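Local coordinates for protein aldehyde dehydrogenase (Trypanosoma brucei, PDB 5MYP) that probably oxidises aldehydes to carboxylic acids with NAD+ as the electron acceptor, at residues W127-L132 with K251-G256. Residues are numbered along the deposited sequence; the frame is centred on the assembly and turned at random.
Sequences WNYPLL and KIINAG
Y129 and N254 reach for each other from opposite directions in a buried contact between the loop before helix 132-143 and the end of helix 240-252. N254 brings the ND2 end of its amide over one face of the phenol ring, the two planes inclined by 42°, with ND2 3.9 Å from CE2 of Y129. Lower on the same side chain, CB of N254 lies 3.3 Å from the phenol oxygen OH of Y129, so the asparagine runs from the hydroxyl end of the ring inward over its face. The tyrosine CG stands anti to its own carbonyl carbon (chi1 -63°), which sends the ring out to I253. That isoleucine crosses it at about a right angle, CG1 4.0 Å from OH of Y129; the hydroxyl itself is hydrogen-bonded to T258.

N128 closes in on the far end of the amide: ND2 of N254 lies 3.1 Å from the backbone O of N128 and 3.4 Å from its CB. What fixes the rotation of the N254 amide is a set of bonds at both ends, ND2 to the carbonyl of Q257 and OD1 to R65 and R67; the backbone N-H of N254 is bonded separately to the E71 carboxylate. N128 ND2 gives a hydrogen to the same Q257 carbonyl, and its OD1 accepts a weak bond, 3.0 Å long, from the backbone N of Y129. The two asparagines thus share one carbonyl acceptor.

At 127-132 the chain passes from strand 110-124 to helix 132-143, and 251-256 takes in the end of helix 240-252 and the turn that follows, on the way to C259, the predicted nucleophile. The side chain of N128 comes within about 5 Å of that of C259, a placement consistent with the asparagine that helps form the oxyanion hole in aldehyde dehydrogenases, here packed against the loop leading to the predicted catalytic cysteine.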
ATOM      1  N   TRP A 127       0.788 -23.060  -4.644  1.00 15.70           N
ATOM      2  CA  TRP A 127       0.451 -24.436  -5.051  1.00 16.13           C
ATOM      3  C   TRP A 127      -0.869 -24.981  -4.495  1.00 16.25           C
ATOM      4  O   TRP A 127      -1.416 -25.927  -5.058  1.00 16.45           O
ATOM      5  CB  TRP A 127       1.587 -25.408  -4.683  1.00 16.36           C
ATOM      6  CG  TRP A 127       1.980 -25.379  -3.241  1.00 16.55           C
ATOM      7  CD1 TRP A 127       2.999 -24.663  -2.684  1.00 16.79           C
ATOM      8  CD2 TRP A 127       1.348 -26.080  -2.168  1.00 16.96           C
ATOM      9  NE1 TRP A 127       3.048 -24.883  -1.331  1.00 16.81           N
ATOM     10  CE2 TRP A 127       2.044 -25.746  -0.986  1.00 16.85           C
ATOM     11  CE3 TRP A 127       0.267 -26.970  -2.089  1.00 16.87           C
ATOM     12  CZ2 TRP A 127       1.695 -26.272   0.261  1.00 16.97           C
ATOM     13  CZ3 TRP A 127      -0.090 -27.482  -0.846  1.00 16.99           C
ATOM     14  CH2 TRP A 127       0.624 -27.130   0.310  1.00 16.92           C
ATOM     15  N   ASN A 128      -1.362 -24.417  -3.392  1.00 16.09           N
ATOM     16  CA  ASN A 128      -2.475 -25.031  -2.644  1.00 16.36           C
ATOM     17  C   ASN A 128      -3.842 -24.867  -3.328  1.00 16.30           C
ATOM     18  O   ASN A 128      -4.662 -25.789  -3.304  1.00 16.29           O
ATOM     19  CB  ASN A 128      -2.498 -24.556  -1.176  1.00 16.55           C
ATOM     20  CG  ASN A 128      -2.834 -23.084  -1.023  1.00 16.73           C
ATOM     21  OD1 ASN A 128      -2.503 -22.269  -1.879  1.00 17.22           O
ATOM     22  ND2 ASN A 128      -3.485 -22.737   0.079  1.00 17.02           N
ATOM     23  N   TYR A 129      -4.076 -23.701  -3.931  1.00 16.18           N
ATOM     24  CA  TYR A 129      -5.209 -23.481  -4.837  1.00 16.12           C
ATOM     25  C   TYR A 129      -4.615 -22.850  -6.094  1.00 16.00           C
ATOM     26  O   TYR A 129      -4.650 -21.633  -6.264  1.00 15.87           O
ATOM     27  CB  TYR A 129      -6.278 -22.605  -4.188  1.00 16.32           C
ATOM     28  CG  TYR A 129      -6.887 -23.263  -2.972  1.00 16.51           C
ATOM     29  CD1 TYR A 129      -7.982 -24.124  -3.085  1.00 16.53           C
ATOM     30  CD2 TYR A 129      -6.345 -23.054  -1.711  1.00 16.64           C
ATOM     31  CE1 TYR A 129      -8.525 -24.741  -1.968  1.00 16.73           C
ATOM     32  CE2 TYR A 129      -6.879 -23.665  -0.587  1.00 16.64           C
ATOM     33  CZ  TYR A 129      -7.967 -24.505  -0.713  1.00 16.78           C
ATOM     34  OH  TYR A 129      -8.492 -25.109   0.411  1.00 17.02           O
ATOM     35  N   PRO A 130      -4.026 -23.693  -6.965  1.00 16.21           N
ATOM     36  CA  PRO A 130      -3.119 -23.206  -8.001  1.00 16.37           C
ATOM     37  C   PRO A 130      -3.769 -22.485  -9.179  1.00 16.50           C
ATOM     38  O   PRO A 130      -3.057 -21.798  -9.911  1.00 17.15           O
ATOM     39  CB  PRO A 130      -2.406 -24.481  -8.464  1.00 16.36           C
ATOM     40  CG  PRO A 130      -3.396 -25.567  -8.223  1.00 16.16           C
ATOM     41  CD  PRO A 130      -4.181 -25.162  -7.015  1.00 16.14           C
ATOM     42  N   LEU A 131      -5.082 -22.639  -9.371  1.00 16.53           N
ATOM     43  CA  LEU A 131      -5.794 -21.892 -10.408  1.00 16.53           C
ATOM     44  C   LEU A 131      -6.338 -20.579  -9.844  1.00 16.33           C
ATOM     45  O   LEU A 131      -6.108 -19.515 -10.415  1.00 16.09           O
ATOM     46  CB  LEU A 131      -6.927 -22.732 -11.005  1.00 16.83           C
ATOM     47  CG  LEU A 131      -7.570 -22.181 -12.284  1.00 16.92           C
ATOM     48  CD1 LEU A 131      -6.553 -22.102 -13.414  1.00 17.05           C
ATOM     49  CD2 LEU A 131      -8.778 -23.020 -12.684  1.00 17.02           C
ATOM     50  N   LEU A 132      -7.052 -20.663  -8.722  1.00 16.24           N
ATOM     51  CA  LEU A 132      -7.625 -19.482  -8.063  1.00 16.17           C
ATOM     52  C   LEU A 132      -6.578 -18.412  -7.766  1.00 16.16           C
ATOM     53  O   LEU A 132      -6.762 -17.247  -8.112  1.00 15.45           O
ATOM     54  CB  LEU A 132      -8.309 -19.878  -6.751  1.00 16.40           C
ATOM     55  CG  LEU A 132      -9.007 -18.768  -5.958  1.00 16.36           C
ATOM     56  CD1 LEU A 132     -10.253 -18.307  -6.691  1.00 16.46           C
ATOM     57  CD2 LEU A 132      -9.340 -19.240  -4.548  1.00 16.46           C
ATOM     58  N   LYS A 251     -11.099 -27.343   8.049  1.00 15.93           N
ATOM     59  CA  LYS A 251      -9.869 -28.114   8.230  1.00 16.05           C
ATOM     60  C   LYS A 251      -9.701 -29.219   7.186  1.00 16.15           C
ATOM     61  O   LYS A 251      -8.585 -29.482   6.743  1.00 16.27           O
ATOM     62  CB  LYS A 251      -9.850 -28.721   9.641  1.00 16.02           C
ATOM     63  CG  LYS A 251      -8.489 -29.196  10.122  1.00 16.10           C
ATOM     64  CD  LYS A 251      -7.487 -28.056  10.155  1.00 16.15           C
ATOM     65  CE  LYS A 251      -6.390 -28.283  11.176  1.00 16.20           C
ATOM     66  NZ  LYS A 251      -5.415 -27.160  11.175  1.00 16.23           N
ATOM     67  N   ILE A 252     -10.802 -29.866   6.802  1.00 16.23           N
ATOM     68  CA  ILE A 252     -10.764 -30.998   5.862  1.00 16.43           C
ATOM     69  C   ILE A 252     -10.429 -30.567   4.425  1.00 16.27           C
ATOM     70  O   ILE A 252      -9.729 -31.294   3.715  1.00 15.86           O
ATOM     71  CB  ILE A 252     -12.079 -31.831   5.928  1.00 16.73           C
ATOM     72  CG1 ILE A 252     -12.067 -32.696   7.197  1.00 16.93           C
ATOM     73  CG2 ILE A 252     -12.262 -32.724   4.696  1.00 17.07           C
ATOM     74  CD1 ILE A 252     -13.374 -33.405   7.492  1.00 17.07           C
ATOM     75  N   ILE A 253     -10.934 -29.412   3.995  1.00 16.34           N
ATOM     76  CA  ILE A 253     -10.651 -28.926   2.637  1.00 16.56           C
ATOM     77  C   ILE A 253      -9.141 -28.781   2.414  1.00 16.35           C
ATOM     78  O   ILE A 253      -8.426 -28.227   3.260  1.00 15.81           O
ATOM     79  CB  ILE A 253     -11.402 -27.612   2.279  1.00 17.05           C
ATOM     80  CG1 ILE A 253     -11.027 -26.449   3.212  1.00 17.31           C
ATOM     81  CG2 ILE A 253     -12.910 -27.849   2.273  1.00 17.07           C
ATOM     82  CD1 ILE A 253     -11.720 -25.150   2.868  1.00 17.60           C
ATOM     83  N   ASN A 254      -8.668 -29.350   1.305  1.00 16.04           N
ATOM     84  CA  ASN A 254      -7.247 -29.376   0.948  1.00 16.19           C
ATOM     85  C   ASN A 254      -6.321 -29.983   2.026  1.00 16.03           C
ATOM     86  O   ASN A 254      -5.129 -29.658   2.088  1.00 15.90           O
ATOM     87  CB  ASN A 254      -6.796 -27.957   0.553  1.00 16.22           C
ATOM     88  CG  ASN A 254      -5.727 -27.952  -0.523  1.00 16.45           C
ATOM     89  OD1 ASN A 254      -5.729 -28.788  -1.429  1.00 16.63           O
ATOM     90  ND2 ASN A 254      -4.821 -26.995  -0.442  1.00 16.53           N
ATOM     91  N   ALA A 255      -6.871 -30.884   2.847  1.00 16.10           N
ATOM     92  CA  ALA A 255      -6.151 -31.492   3.975  1.00 16.13           C
ATOM     93  C   ALA A 255      -5.480 -30.455   4.892  1.00 16.06           C
ATOM     94  O   ALA A 255      -4.326 -30.615   5.292  1.00 15.98           O
ATOM     95  CB  ALA A 255      -5.141 -32.507   3.460  1.00 16.06           C
ATOM     96  N   GLY A 256      -6.214 -29.384   5.196  1.00 16.03           N
ATOM     97  CA  GLY A 256      -5.742 -28.321   6.091  1.00 16.30           C
ATOM     98  C   GLY A 256      -4.825 -27.271   5.485  1.00 16.19           C
ATOM     99  O   GLY A 256      -4.475 -26.302   6.158  1.00 16.28           O
TER